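Local structure of transcriptional regulator, LacI family protein (Rhodococcus jostii, 3K9C) at residues H120-H126 against T275-A279; R144-L148 against S159-V163. The protein probably acts as a LacI-family transcription factor that binds cis-regulatory DNA. All coordinates share one frame; numbering follows the deposited sequence.

Overall arrangement
The chain first builds most of one lobe of the periplasmic-binding-protein-like core, then enters the second lobe through helix 110-123, whose last turn and the loop after it supply residues 120-126 of contact 1. Strand 129-133 and helix 140-153 follow, and when the chain returns as strand 160-164 contact 2 closes a short loop. Contact 1 closes far later, its segments 149 residues apart at their nearest ends, when the tail at 275-279 comes back, so contact 2's loop lies within its own. Their centres are about 16 Å apart and their nearest atoms about 6 Å, without touching. Contact 2 packs a helix on an edge strand; contact 1 fastens the C-terminal tail to the same lobe.

Contact 1: H120-H126 against T275-A279; sequences HLTELGH and TGPVA
His126 and Gly276 form the central polar link: NE2 of His126 donates to the carbonyl O of Gly276 at 2.8 Å, meeting that oxygen almost head-on (C=O...N angle 176°) although the acceptor sits 20° out of the ring plane. Val278 lies over one face of the same imidazole with its CG2 methyl, a CH-pi contact whose modelled spacing is doubtful. At the other end, NE2 of His120 and OG1 of Thr275 share a straight hydrogen bond of 3.0 Å in the plane of the ring; with CG anti to the backbone N (chi1 170°), His120 swings its imidazole out to the threonine. Between these links Leu124 fills the middle. Leu124 CD1 lies 3.7 Å from Gly276 N, and Leu124 CD2 packs on Pro277 CD at 4.0 Å, while its carbonyl O accepts a weak bond from Val278 N. Glycine suits position 125, where positive phi makes it the C-prime residue of the Schellman motif ending helix 110-123 and turns the chain toward His126.

Second-shell hydroxyls fix the polar groups: Thr187 OG1 bonds His126 ND1, and Thr234 OG1 bonds Thr275 OG1. Ser216 OG pairs with Gly276 N. A leucine in place of this histidine would probably leave the Gly276 carbonyl and the Thr187 hydroxyl without their shared partner. With both ring nitrogens engaged, the imidazole is probably held against turning, and it ties the irregular C-terminal tail to the helix end through directional bonds as well as apolar packing. Since NE2 donates to Gly276, a neutral ring would probably take the Thr187 hydroxyl as donor at ND1.

Contact 2: R144-L148 against S159-V163; sequences RAGFL and SATVV
Helix segment 144-148 and strand segment 160-163 run nearly antiparallel, their axes 166° apart in direction and 9.8 Å from each other at closest approach. By CA positions Arg144 lies level with Val162 and Leu148 with Ala160, the latter pair with CA atoms 7.2 Å apart. At such spacing side chains do most of the bridging, and Val162 gives the largest share of the strand's contact surface. Val162 CG2 meets Leu148 CD2 at 3.6 Å and Phe147 CD2 at 3.8 Å. The beta-branched valine suits an extended strand and offers a second methyl, CG1, on the Arg144 side.

Phe147 reaches the strand because its CG stands anti to the backbone N (chi1 175°), carrying the ring past Val162 toward the start of the strand. There Phe147 CE2 lies 4.3 Å from Ala160 CB, a small side chain that lets the large ring approach, and 3.8 Å from the carbonyl O of Thr161. Arg144, extended from CG to NE, crosses Val162 obliquely and spends its charge elsewhere, in a salt bridge from NH1 to Asp133.

The contact belongs to the right-handed beta-alpha-beta unit of strand 129-133, helix 140-153 and strand 160-164, the last being an edge strand of the parallel sheet. Phe147 also meets the His131 ring and packs on Ile114 and Val118 of helix 110-123, while Thr161 and Val163 turn to Leu179 of helix 169-181.

Contact 1: H120-H126 against T275-A279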
ATOM      1  N   HIS B 120      -8.202 -23.772 -13.452  1.00 22.94           N
ATOM      2  CA  HIS B 120      -7.914 -24.266 -12.112  1.00 21.68           C
ATOM      3  C   HIS B 120      -9.199 -24.567 -11.346  1.00 20.40           C
ATOM      4  O   HIS B 120      -9.320 -25.618 -10.713  1.00 21.96           O
ATOM      5  CB  HIS B 120      -7.073 -23.232 -11.345  1.00 22.38           C
ATOM      6  CG  HIS B 120      -6.928 -23.527  -9.885  1.00 22.66           C
ATOM      7  ND1 HIS B 120      -6.309 -24.663  -9.414  1.00 23.19           N
ATOM      8  CD2 HIS B 120      -7.327 -22.834  -8.795  1.00 23.55           C
ATOM      9  CE1 HIS B 120      -6.334 -24.658  -8.094  1.00 24.38           C
ATOM     10  NE2 HIS B 120      -6.947 -23.559  -7.692  1.00 24.77           N
ATOM     11  N   LEU B 121     -10.158 -23.643 -11.403  1.00 21.74           N
ATOM     12  CA  LEU B 121     -11.428 -23.814 -10.697  1.00 20.71           C
ATOM     13  C   LEU B 121     -12.327 -24.909 -11.278  1.00 20.61           C
ATOM     14  O   LEU B 121     -12.947 -25.665 -10.534  1.00 21.20           O
ATOM     15  CB  LEU B 121     -12.192 -22.488 -10.650  1.00 20.36           C
ATOM     16  CG  LEU B 121     -11.554 -21.413  -9.762  1.00 18.20           C
ATOM     17  CD1 LEU B 121     -12.232 -20.071 -10.022  1.00 17.57           C
ATOM     18  CD2 LEU B 121     -11.658 -21.824  -8.287  1.00 15.76           C
ATOM     19  N   THR B 122     -12.416 -25.001 -12.598  1.00 22.00           N
ATOM     20  CA  THR B 122     -13.255 -26.037 -13.177  1.00 23.77           C
ATOM     21  C   THR B 122     -12.598 -27.395 -12.873  1.00 26.31           C
ATOM     22  O   THR B 122     -13.288 -28.364 -12.537  1.00 24.82           O
ATOM     23  CB  THR B 122     -13.462 -25.805 -14.705  1.00 23.09           C
ATOM     24  OG1 THR B 122     -12.194 -25.712 -15.363  1.00 23.93           O
ATOM     25  CG2 THR B 122     -14.237 -24.487 -14.945  1.00 22.37           C
ATOM     26  N   GLU B 123     -11.265 -27.453 -12.932  1.00 27.01           N
ATOM     27  CA  GLU B 123     -10.554 -28.697 -12.634  1.00 29.34           C
ATOM     28  C   GLU B 123     -10.849 -29.159 -11.211  1.00 28.82           C
ATOM     29  O   GLU B 123     -10.791 -30.355 -10.925  1.00 30.87           O
ATOM     30  CB  GLU B 123      -9.040 -28.529 -12.805  1.00 33.26           C
ATOM     31  CG  GLU B 123      -8.258 -29.839 -12.651  1.00 38.47           C
ATOM     32  CD  GLU B 123      -6.743 -29.652 -12.697  1.00 42.25           C
ATOM     33  OE1 GLU B 123      -6.220 -29.205 -13.743  1.00 43.97           O
ATOM     34  OE2 GLU B 123      -6.075 -29.952 -11.685  1.00 41.11           O
ATOM     35  N   LEU B 124     -11.154 -28.215 -10.318  1.00 27.69           N
ATOM     36  CA  LEU B 124     -11.481 -28.550  -8.928  1.00 25.12           C
ATOM     37  C   LEU B 124     -12.977 -28.841  -8.799  1.00 25.24           C
ATOM     38  O   LEU B 124     -13.498 -29.031  -7.695  1.00 23.23           O
ATOM     39  CB  LEU B 124     -11.079 -27.411  -7.972  1.00 24.26           C
ATOM     40  CG  LEU B 124      -9.618 -27.371  -7.491  1.00 24.15           C
ATOM     41  CD1 LEU B 124      -9.311 -26.023  -6.824  1.00 21.66           C
ATOM     42  CD2 LEU B 124      -9.372 -28.522  -6.512  1.00 24.44           C
ATOM     43  N   GLY B 125     -13.667 -28.856  -9.938  1.00 25.11           N
ATOM     44  CA  GLY B 125     -15.088 -29.168  -9.943  1.00 25.54           C
ATOM     45  C   GLY B 125     -16.103 -28.042  -9.935  1.00 26.27           C
ATOM     46  O   GLY B 125     -17.301 -28.305  -9.986  1.00 26.29           O
ATOM     47  N   HIS B 126     -15.642 -26.795  -9.861  1.00 25.68           N
ATOM     48  CA  HIS B 126     -16.545 -25.647  -9.827  1.00 25.62           C
ATOM     49  C   HIS B 126     -17.239 -25.402 -11.166  1.00 26.36           C
ATOM     50  O   HIS B 126     -16.629 -25.544 -12.228  1.00 27.73           O
ATOM     51  CB  HIS B 126     -15.764 -24.390  -9.403  1.00 23.95           C
ATOM     52  CG  HIS B 126     -15.241 -24.445  -8.000  1.00 22.57           C
ATOM     53  ND1 HIS B 126     -16.039 -24.222  -6.897  1.00 19.82           N
ATOM     54  CD2 HIS B 126     -14.008 -24.726  -7.519  1.00 23.08           C
ATOM     55  CE1 HIS B 126     -15.318 -24.358  -5.799  1.00 21.38           C
ATOM     56  NE2 HIS B 126     -14.082 -24.666  -6.145  1.00 21.00           N
ATOM     57  N   THR B 275      -8.421 -21.673  -2.508  1.00 25.24           N
ATOM     58  CA  THR B 275      -9.151 -22.443  -3.513  1.00 26.72           C
ATOM     59  C   THR B 275      -9.136 -23.914  -3.123  1.00 28.75           C
ATOM     60  O   THR B 275      -8.221 -24.368  -2.444  1.00 29.41           O
ATOM     61  CB  THR B 275      -8.534 -22.289  -4.923  1.00 26.83           C
ATOM     62  OG1 THR B 275      -7.139 -22.605  -4.875  1.00 29.81           O
ATOM     63  CG2 THR B 275      -8.719 -20.872  -5.433  1.00 24.14           C
ATOM     64  N   GLY B 276     -10.162 -24.651  -3.538  1.00 29.88           N
ATOM     65  CA  GLY B 276     -10.244 -26.064  -3.216  1.00 28.56           C
ATOM     66  C   GLY B 276     -11.447 -26.714  -3.866  1.00 29.37           C
ATOM     67  O   GLY B 276     -12.210 -26.044  -4.559  1.00 28.85           O
ATOM     68  N   PRO B 277     -11.653 -28.022  -3.659  1.00 30.25           N
ATOM     69  CA  PRO B 277     -12.801 -28.707  -4.262  1.00 30.46           C
ATOM     70  C   PRO B 277     -14.123 -27.994  -3.970  1.00 30.77           C
ATOM     71  O   PRO B 277     -14.291 -27.379  -2.915  1.00 28.96           O
ATOM     72  CB  PRO B 277     -12.741 -30.099  -3.634  1.00 30.66           C
ATOM     73  CG  PRO B 277     -11.263 -30.299  -3.400  1.00 31.08           C
ATOM     74  CD  PRO B 277     -10.848 -28.952  -2.845  1.00 31.25           C
ATOM     75  N   VAL B 278     -15.054 -28.081  -4.914  1.00 31.47           N
ATOM     76  CA  VAL B 278     -16.369 -27.462  -4.762  1.00 33.56           C
ATOM     77  C   VAL B 278     -17.110 -28.123  -3.619  1.00 34.41           C
ATOM     78  O   VAL B 278     -16.997 -29.330  -3.425  1.00 35.22           O
ATOM     79  CB  VAL B 278     -17.222 -27.646  -6.021  1.00 33.55           C
ATOM     80  CG1 VAL B 278     -18.462 -26.758  -5.970  1.00 32.06           C
ATOM     81  CG2 VAL B 278     -16.405 -27.330  -7.209  1.00 35.77           C
ATOM     82  N   ALA B 279     -17.873 -27.336  -2.869  1.00 35.89           N
ATOM     83  CA  ALA B 279     -18.633 -27.876  -1.752  1.00 38.40           C
ATOM     84  C   ALA B 279     -19.609 -28.936  -2.273  1.00 40.59           C
ATOM     85  O   ALA B 279     -19.854 -28.950  -3.501  1.00 39.88           O
ATOM     86  CB  ALA B 279     -19.393 -26.753  -1.047  1.00 36.72           C
TER

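Contact 2: R144-L148 against S159-V163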
ATOM      1  N   ARG B 144     -12.231  -9.684 -18.411  1.00 21.57           N
ATOM      2  CA  ARG B 144     -13.665  -9.964 -18.479  1.00 23.39           C
ATOM      3  C   ARG B 144     -13.947 -10.851 -19.702  1.00 22.68           C
ATOM      4  O   ARG B 144     -14.629 -11.864 -19.595  1.00 20.22           O
ATOM      5  CB  ARG B 144     -14.470  -8.665 -18.570  1.00 24.03           C
ATOM      6  CG  ARG B 144     -15.978  -8.879 -18.588  1.00 26.44           C
ATOM      7  CD  ARG B 144     -16.727  -7.581 -18.850  1.00 27.75           C
ATOM      8  NE  ARG B 144     -18.093  -7.851 -19.290  1.00 33.49           N
ATOM      9  CZ  ARG B 144     -19.163  -7.836 -18.500  1.00 37.15           C
ATOM     10  NH1 ARG B 144     -19.038  -7.548 -17.207  1.00 37.13           N
ATOM     11  NH2 ARG B 144     -20.360  -8.133 -19.001  1.00 37.85           N
ATOM     12  N   ALA B 145     -13.406 -10.478 -20.858  1.00 23.37           N
ATOM     13  CA  ALA B 145     -13.605 -11.267 -22.073  1.00 24.50           C
ATOM     14  C   ALA B 145     -12.941 -12.632 -21.905  1.00 24.75           C
ATOM     15  O   ALA B 145     -13.501 -13.661 -22.266  1.00 24.33           O
ATOM     16  CB  ALA B 145     -13.016 -10.545 -23.267  1.00 26.29           C
ATOM     17  N   GLY B 146     -11.737 -12.635 -21.350  1.00 23.64           N
ATOM     18  CA  GLY B 146     -11.062 -13.895 -21.139  1.00 21.39           C
ATOM     19  C   GLY B 146     -11.862 -14.802 -20.224  1.00 21.17           C
ATOM     20  O   GLY B 146     -11.923 -16.010 -20.451  1.00 21.75           O
ATOM     21  N   PHE B 147     -12.473 -14.230 -19.186  1.00 19.54           N
ATOM     22  CA  PHE B 147     -13.270 -15.021 -18.239  1.00 19.82           C
ATOM     23  C   PHE B 147     -14.481 -15.674 -18.909  1.00 20.09           C
ATOM     24  O   PHE B 147     -14.756 -16.858 -18.709  1.00 21.84           O
ATOM     25  CB  PHE B 147     -13.774 -14.147 -17.078  1.00 18.23           C
ATOM     26  CG  PHE B 147     -14.695 -14.868 -16.138  1.00 17.90           C
ATOM     27  CD1 PHE B 147     -14.197 -15.805 -15.236  1.00 16.63           C
ATOM     28  CD2 PHE B 147     -16.071 -14.665 -16.197  1.00 16.31           C
ATOM     29  CE1 PHE B 147     -15.059 -16.535 -14.408  1.00 17.45           C
ATOM     30  CE2 PHE B 147     -16.940 -15.390 -15.377  1.00 15.99           C
ATOM     31  CZ  PHE B 147     -16.434 -16.327 -14.484  1.00 18.14           C
ATOM     32  N   LEU B 148     -15.221 -14.881 -19.674  1.00 20.94           N
ATOM     33  CA  LEU B 148     -16.402 -15.378 -20.364  1.00 22.80           C
ATOM     34  C   LEU B 148     -16.021 -16.428 -21.412  1.00 23.33           C
ATOM     35  O   LEU B 148     -16.715 -17.427 -21.584  1.00 24.13           O
ATOM     36  CB  LEU B 148     -17.145 -14.206 -21.018  1.00 22.55           C
ATOM     37  CG  LEU B 148     -17.793 -13.238 -20.020  1.00 22.41           C
ATOM     38  CD1 LEU B 148     -18.305 -11.984 -20.726  1.00 22.77           C
ATOM     39  CD2 LEU B 148     -18.922 -13.956 -19.313  1.00 23.09           C
ATOM     40  N   SER B 159     -23.796 -20.680 -16.354  1.00 26.65           N
ATOM     41  CA  SER B 159     -23.571 -20.588 -14.914  1.00 23.91           C
ATOM     42  C   SER B 159     -22.413 -19.634 -14.622  1.00 26.35           C
ATOM     43  O   SER B 159     -21.799 -19.685 -13.546  1.00 26.36           O
ATOM     44  CB  SER B 159     -23.303 -21.973 -14.318  1.00 24.10           C
ATOM     45  OG  SER B 159     -22.285 -22.659 -15.015  1.00 27.46           O
ATOM     46  N   ALA B 160     -22.127 -18.763 -15.590  1.00 23.14           N
ATOM     47  CA  ALA B 160     -21.063 -17.782 -15.459  1.00 22.93           C
ATOM     48  C   ALA B 160     -21.673 -16.428 -15.115  1.00 24.27           C
ATOM     49  O   ALA B 160     -22.625 -15.980 -15.761  1.00 25.79           O
ATOM     50  CB  ALA B 160     -20.261 -17.689 -16.767  1.00 20.03           C
ATOM     51  N   THR B 161     -21.131 -15.777 -14.092  1.00 22.85           N
ATOM     52  CA  THR B 161     -21.634 -14.478 -13.669  1.00 23.83           C
ATOM     53  C   THR B 161     -20.522 -13.431 -13.619  1.00 23.95           C
ATOM     54  O   THR B 161     -19.442 -13.691 -13.097  1.00 23.54           O
ATOM     55  CB  THR B 161     -22.262 -14.570 -12.271  1.00 24.85           C
ATOM     56  OG1 THR B 161     -23.186 -15.661 -12.235  1.00 27.97           O
ATOM     57  CG2 THR B 161     -22.997 -13.280 -11.922  1.00 24.72           C
ATOM     58  N   VAL B 162     -20.784 -12.254 -14.178  1.00 23.92           N
ATOM     59  CA  VAL B 162     -19.811 -11.171 -14.147  1.00 23.60           C
ATOM     60  C   VAL B 162     -20.457  -9.938 -13.535  1.00 23.71           C
ATOM     61  O   VAL B 162     -21.471  -9.455 -14.028  1.00 24.86           O
ATOM     62  CB  VAL B 162     -19.311 -10.758 -15.545  1.00 24.75           C
ATOM     63  CG1 VAL B 162     -18.266  -9.646 -15.387  1.00 24.24           C
ATOM     64  CG2 VAL B 162     -18.702 -11.944 -16.279  1.00 24.19           C
ATOM     65  N   VAL B 163     -19.879  -9.436 -12.452  1.00 22.42           N
ATOM     66  CA  VAL B 163     -20.420  -8.237 -11.824  1.00 22.94           C
ATOM     67  C   VAL B 163     -19.362  -7.151 -11.908  1.00 21.77           C
ATOM     68  O   VAL B 163     -18.159  -7.428 -11.814  1.00 18.66           O
ATOM     69  CB  VAL B 163     -20.816  -8.489 -10.352  1.00 24.38           C
ATOM     70  CG1 VAL B 163     -21.882  -9.591 -10.291  1.00 26.08           C
ATOM     71  CG2 VAL B 163     -19.596  -8.881  -9.531  1.00 24.19           C
TER